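Local coordinates for transcarboxylase 5S subunit (Propionibacterium freudenreichii subsp. shermanii, PDB 1RQB) that catalyses the transfer of a carboxyl group from the biotin of the 1.3S subunit to pyruvate, forming oxaloacetate, with a cobalt ion in each subunit, at the interface of chains A and B. Residues are numbered along the deposited sequence; one frame, centred on the assembly and turned at random. Chains: chain A/B, transcarboxylase 5S subunit.

Both contacts belong to the two-fold interface of the 5S homodimer, and the centres of their C-alpha atoms lie about 16 Å apart. Helix 234-243 runs through the two: residues 235, 236 and 239, in its first half and middle, pack in contact 2, while residues 240 and 243 toward its far end form the charged cluster of contact 1. Contact 1 adds the N-terminal strands 15-19, which join the subunits through main-chain bonds; contact 2 adds helices 203-217 and 265-271, with mostly apolar packing and bridging waters. The dimer is thus held near its axis by strand pairing, charge and helix packing together.

Contact 1: the interface of chains A and B. Residues chain A 17-19, 240, 243, 277; chain B 15-17, 240.
Around A:Ile17 and B:Ile17 the N-terminal strands 15-19 of the two chains pair antiparallel across the interface, each isoleucine N donating to the other's carbonyl O at 2.9 Å. This strand pairing at the two-fold axis of the TIM-barrel dimer continues where A:Val19 N donates to B:Arg15 O and B:Arg15 N returns a bond to A:Val19 O.

A:Val19 lays its two methyls on different partners: CG1 meets the B:Ile17 tip, CD1, at 3.6 Å, the side chains crossing at about a right angle, and CG2 rests 3.4 Å from B:Arg15 CG. The arginine starts with CG between its backbone N and carbonyl carbon (chi1 38°), and its bent chain carries the guanidinium past A:Tyr277, the two side chains sliding by in opposite directions. The tyrosine CZ lies in plane at the guanidinium edge, 3.5 Å from NH1, with the two planes 73° apart.

Toward the far end of helix 234-243, the A:Glu243 carboxylate joins two lysines, using the syn lone pair of each oxygen. OE2 meets B:Lys240 NZ tip to tip at 2.6 Å, a salt bridge across the interface, while OE1 takes A:Lys240 NZ at 2.8 Å within its own chain. The two ammonium nitrogens, A:Lys240 NZ and B:Lys240 NZ, are 4.4 Å apart, a like-charge approach that this carboxylate and its two-fold twin probably offset. An alanine in place of A:Glu243, and so of its twin, would probably leave the two lysine amino groups without these countercharges, repelling each other and free to swing away.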
loop_
_atom_site.group_PDB
_atom_site.type_symbol
_atom_site.label_atom_id
_atom_site.label_comp_id
_atom_site.label_asym_id
_atom_site.label_seq_id
_atom_site.Cartn_x
_atom_site.Cartn_y
_atom_site.Cartn_z
ATOM N N ILE A 17 -13.457 -18.507 -14.452
ATOM C CA ILE A 17 -12.138 -18.849 -13.903
ATOM C C ILE A 17 -12.323 -19.910 -12.817
ATOM O O ILE A 17 -13.159 -19.767 -11.926
ATOM C CB ILE A 17 -11.457 -17.631 -13.265
ATOM C CG1 ILE A 17 -11.148 -16.590 -14.334
ATOM C CG2 ILE A 17 -10.168 -18.074 -12.574
ATOM C CD1 ILE A 17 -10.679 -15.264 -13.771
ATOM N N GLU A 18 -11.555 -20.983 -12.908
ATOM C CA GLU A 18 -11.633 -22.047 -11.899
ATOM C C GLU A 18 -10.904 -21.570 -10.642
ATOM O O GLU A 18 -9.796 -21.043 -10.728
ATOM C CB GLU A 18 -10.973 -23.305 -12.446
ATOM C CG GLU A 18 -10.950 -24.471 -11.483
ATOM C CD GLU A 18 -10.506 -25.744 -12.167
ATOM O OE1 GLU A 18 -11.295 -26.283 -12.974
ATOM O OE2 GLU A 18 -9.367 -26.195 -11.913
ATOM N N VAL A 19 -11.527 -21.732 -9.476
ATOM C CA VAL A 19 -10.882 -21.310 -8.225
ATOM C C VAL A 19 -10.897 -22.483 -7.243
ATOM O O VAL A 19 -11.735 -23.378 -7.347
ATOM C CB VAL A 19 -11.573 -20.070 -7.602
ATOM C CG1 VAL A 19 -11.481 -18.897 -8.574
ATOM C CG2 VAL A 19 -13.037 -20.371 -7.266
ATOM N N LYS A 240 -4.998 -13.936 -6.171
ATOM C CA LYS A 240 -4.991 -14.871 -7.307
ATOM C C LYS A 240 -4.262 -16.165 -6.939
ATOM O O LYS A 240 -4.634 -17.244 -7.400
ATOM C CB LYS A 240 -4.327 -14.226 -8.543
ATOM C CG LYS A 240 -5.224 -13.199 -9.205
ATOM C CD LYS A 240 -6.478 -13.897 -9.676
ATOM C CE LYS A 240 -7.487 -12.948 -10.275
ATOM N NZ LYS A 240 -8.765 -13.678 -10.514
ATOM N N GLU A 243 -6.658 -18.223 -5.066
ATOM C CA GLU A 243 -7.635 -18.850 -5.967
ATOM C C GLU A 243 -6.993 -20.047 -6.674
ATOM O O GLU A 243 -7.670 -21.024 -6.989
ATOM C CB GLU A 243 -8.168 -17.832 -6.996
ATOM C CG GLU A 243 -8.984 -16.697 -6.347
ATOM C CD GLU A 243 -9.457 -15.617 -7.333
ATOM O OE1 GLU A 243 -8.781 -15.397 -8.365
ATOM O OE2 GLU A 243 -10.504 -14.975 -7.059
ATOM N N TYR A 277 -12.729 -18.381 1.418
ATOM C CA TYR A 277 -11.396 -18.604 2.000
ATOM C C TYR A 277 -11.319 -17.853 3.328
ATOM O O TYR A 277 -12.000 -16.850 3.533
ATOM C CB TYR A 277 -10.293 -18.066 1.082
ATOM C CG TYR A 277 -10.394 -18.585 -0.319
ATOM C CD1 TYR A 277 -10.722 -17.730 -1.374
ATOM C CD2 TYR A 277 -10.186 -19.941 -0.599
ATOM C CE1 TYR A 277 -10.836 -18.205 -2.679
ATOM C CE2 TYR A 277 -10.306 -20.431 -1.903
ATOM C CZ TYR A 277 -10.629 -19.548 -2.937
ATOM O OH TYR A 277 -10.734 -20.000 -4.229
ATOM N N ARG B 15 -14.405 -24.929 -7.910
ATOM C CA ARG B 15 -15.580 -24.105 -8.226
ATOM C C ARG B 15 -15.198 -23.119 -9.330
ATOM O O ARG B 15 -14.058 -23.107 -9.795
ATOM C CB ARG B 15 -15.993 -23.423 -6.917
ATOM C CG ARG B 15 -14.766 -23.016 -6.127
ATOM C CD ARG B 15 -14.985 -22.958 -4.622
ATOM N NE ARG B 15 -15.750 -21.823 -4.135
ATOM C CZ ARG B 15 -15.191 -20.766 -3.554
ATOM N NH1 ARG B 15 -13.874 -20.712 -3.404
ATOM N NH2 ARG B 15 -15.948 -19.780 -3.093
ATOM N N GLU B 16 -16.144 -22.312 -9.777
ATOM C CA GLU B 16 -15.820 -21.361 -10.850
ATOM C C GLU B 16 -16.455 -20.001 -10.558
ATOM O O GLU B 16 -17.476 -19.901 -9.879
ATOM C CB GLU B 16 -16.344 -21.869 -12.182
ATOM C CG GLU B 16 -15.864 -23.250 -12.534
ATOM C CD GLU B 16 -15.842 -23.475 -14.024
ATOM O OE1 GLU B 16 -14.772 -23.256 -14.637
ATOM O OE2 GLU B 16 -16.896 -23.853 -14.582
ATOM N N ILE B 17 -15.819 -18.962 -11.077
ATOM C CA ILE B 17 -16.337 -17.595 -10.928
ATOM C C ILE B 17 -16.503 -16.983 -12.320
ATOM O O ILE B 17 -15.594 -17.032 -13.148
ATOM C CB ILE B 17 -15.373 -16.707 -10.131
ATOM C CG1 ILE B 17 -15.264 -17.214 -8.698
ATOM C CG2 ILE B 17 -15.882 -15.266 -10.142
ATOM C CD1 ILE B 17 -14.169 -16.538 -7.898
ATOM N N LYS B 240 -11.607 -7.316 -8.308
ATOM C CA LYS B 240 -12.897 -8.023 -8.292
ATOM C C LYS B 240 -13.983 -7.185 -8.971
ATOM O O LYS B 240 -14.879 -7.729 -9.616
ATOM C CB LYS B 240 -13.319 -8.358 -6.845
ATOM C CG LYS B 240 -12.515 -9.505 -6.265
ATOM C CD LYS B 240 -12.767 -10.734 -7.107
ATOM C CE LYS B 240 -11.945 -11.922 -6.670
ATOM N NZ LYS B 240 -12.091 -13.015 -7.673
#

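Contact 2: the interface of chains A and B. Residues chain A 203, 232-233, 235-236; chain B 235-236, 239, 267, 271.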
loop_
_atom_site.group_PDB
_atom_site.type_symbol
_atom_site.label_atom_id
_atom_site.label_comp_id
_atom_site.label_asym_id
_atom_site.label_seq_id
_atom_site.Cartn_x
_atom_site.Cartn_y
_atom_site.Cartn_z
ATOM N N PRO A 203 -0.601 -10.683 -10.898
ATOM C CA PRO A 203 -1.727 -11.586 -10.650
ATOM C C PRO A 203 -1.902 -12.801 -11.564
ATOM O O PRO A 203 -2.062 -13.918 -11.076
ATOM C CB PRO A 203 -2.935 -10.657 -10.718
ATOM C CG PRO A 203 -2.387 -9.372 -10.196
ATOM C CD PRO A 203 -1.054 -9.283 -10.919
ATOM N N GLY A 232 3.498 -2.449 -5.651
ATOM C CA GLY A 232 2.087 -2.229 -5.368
ATOM C C GLY A 232 1.077 -3.155 -6.034
ATOM O O GLY A 232 -0.121 -2.904 -5.912
ATOM N N VAL A 233 1.510 -4.231 -6.696
ATOM C CA VAL A 233 0.547 -5.099 -7.392
ATOM C C VAL A 233 0.384 -6.460 -6.709
ATOM O O VAL A 233 -0.540 -7.203 -7.032
ATOM C CB VAL A 233 1.005 -5.430 -8.867
ATOM C CG1 VAL A 233 1.496 -4.163 -9.592
ATOM C CG2 VAL A 233 2.138 -6.472 -8.859
ATOM N N GLU A 235 -0.617 -7.582 -3.664
ATOM C CA GLU A 235 -1.691 -8.094 -2.798
ATOM C C GLU A 235 -2.751 -8.734 -3.695
ATOM O O GLU A 235 -3.422 -9.697 -3.323
ATOM C CB GLU A 235 -2.310 -7.001 -1.928
ATOM C CG GLU A 235 -3.307 -7.585 -0.929
ATOM C CD GLU A 235 -3.701 -6.601 0.152
ATOM O OE1 GLU A 235 -2.827 -6.207 0.948
ATOM O OE2 GLU A 235 -4.883 -6.218 0.208
ATOM N N VAL A 236 -2.896 -8.209 -4.904
ATOM C CA VAL A 236 -3.857 -8.820 -5.833
ATOM C C VAL A 236 -3.292 -10.174 -6.272
ATOM O O VAL A 236 -4.038 -11.125 -6.495
ATOM C CB VAL A 236 -4.086 -7.928 -7.049
ATOM C CG1 VAL A 236 -5.123 -8.576 -7.979
ATOM C CG2 VAL A 236 -4.588 -6.560 -6.579
ATOM N N GLU B 235 -7.338 -2.598 -3.272
ATOM C CA GLU B 235 -6.837 -2.820 -4.638
ATOM C C GLU B 235 -7.343 -4.185 -5.107
ATOM O O GLU B 235 -7.601 -4.410 -6.289
ATOM C CB GLU B 235 -5.312 -2.754 -4.718
ATOM C CG GLU B 235 -4.828 -2.828 -6.166
ATOM C CD GLU B 235 -3.371 -2.450 -6.319
ATOM O OE1 GLU B 235 -3.025 -1.283 -6.051
ATOM O OE2 GLU B 235 -2.568 -3.317 -6.705
ATOM N N VAL B 236 -7.508 -5.107 -4.169
ATOM C CA VAL B 236 -8.050 -6.419 -4.550
ATOM C C VAL B 236 -9.527 -6.233 -4.907
ATOM O O VAL B 236 -10.050 -6.907 -5.791
ATOM C CB VAL B 236 -7.907 -7.422 -3.410
ATOM C CG1 VAL B 236 -8.446 -8.791 -3.853
ATOM C CG2 VAL B 236 -6.429 -7.541 -3.028
HETATM N N MSE B 239 -9.805 -5.154 -8.449
HETATM C CA MSE B 239 -9.652 -6.291 -9.371
HETATM C C MSE B 239 -10.974 -7.059 -9.453
HETATM O O MSE B 239 -11.415 -7.427 -10.540
HETATM C CB MSE B 239 -8.544 -7.240 -8.898
HETATM C CG MSE B 239 -8.343 -8.459 -9.806
HETATM SE SE MSE B 239 -7.579 -7.994 -11.568
HETATM C CE MSE B 239 -9.152 -8.125 -12.637
ATOM N N SER B 267 0.195 0.975 -10.577
ATOM C CA SER B 267 0.047 -0.394 -10.060
ATOM C C SER B 267 -1.234 -1.022 -10.610
ATOM O O SER B 267 -1.242 -2.184 -11.016
ATOM C CB SER B 267 0.010 -0.380 -8.531
ATOM O OG SER B 267 1.238 0.108 -8.008
HETATM N N MSE B 271 -1.051 -4.344 -13.014
HETATM C CA MSE B 271 -1.562 -5.612 -12.473
HETATM C C MSE B 271 -2.481 -6.340 -13.460
HETATM O O MSE B 271 -2.737 -7.529 -13.285
HETATM C CB MSE B 271 -2.346 -5.375 -11.183
HETATM C CG MSE B 271 -3.700 -4.709 -11.388
HETATM SE SE MSE B 271 -4.714 -4.408 -9.712
HETATM C CE MSE B 271 -6.495 -4.126 -10.434
HETATM O O HOH W 1 -0.620 -0.880 -3.864
HETATM O O HOH W 2 -1.626 -4.972 -4.358
HETATM O O HOH W 3 -5.312 -3.908 -1.692
#
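Helix 234-243 meets its two-fold mate near its N-terminal end, flanked by helices 203-217 of chain A and 265-271 of chain B. A:Val236 is wedged into chain B by both methyls: CG1 touches B:Met239 CG at 3.7 Å, the side chains crossing at about a right angle, and CG2 packs against B:Glu235 CG and the selenium of B:Met271, a selenomethionine, 3.8 Å from SE. With CG1 anti to the backbone N (chi1 -178°), the valine spreads its two branches toward these different neighbours. B:Met271 reaches A:Val236 with an extended chain, while its backbone O lies 3.4 Å from CD of the A:Pro203 ring, at the start of helix 203-217.

Polar groups meet at the loop before the helix. The carboxylate oxygen OE2 of B:Glu235 comes 2.6 Å from the backbone O of A:Gly232. Both can only accept unless the acid carries a proton; a protonated acid could donate to the carbonyl, and otherwise the pair would be a repulsive close approach. Water 2 links the same A:Gly232 O and B:Glu235 OE2, and also binds A:Glu235 N, tying the first turn of one helix to the carboxylate of the other. Water 1 is close to A:Gly232 O and more distant, at 3.3 Å, from B:Glu235 OE1. Water 3 makes the two-fold counterpart of the water 2 link between the glutamates, 3.0 Å from A:Glu235 OE2 and 2.9 Å from B:Glu235 N.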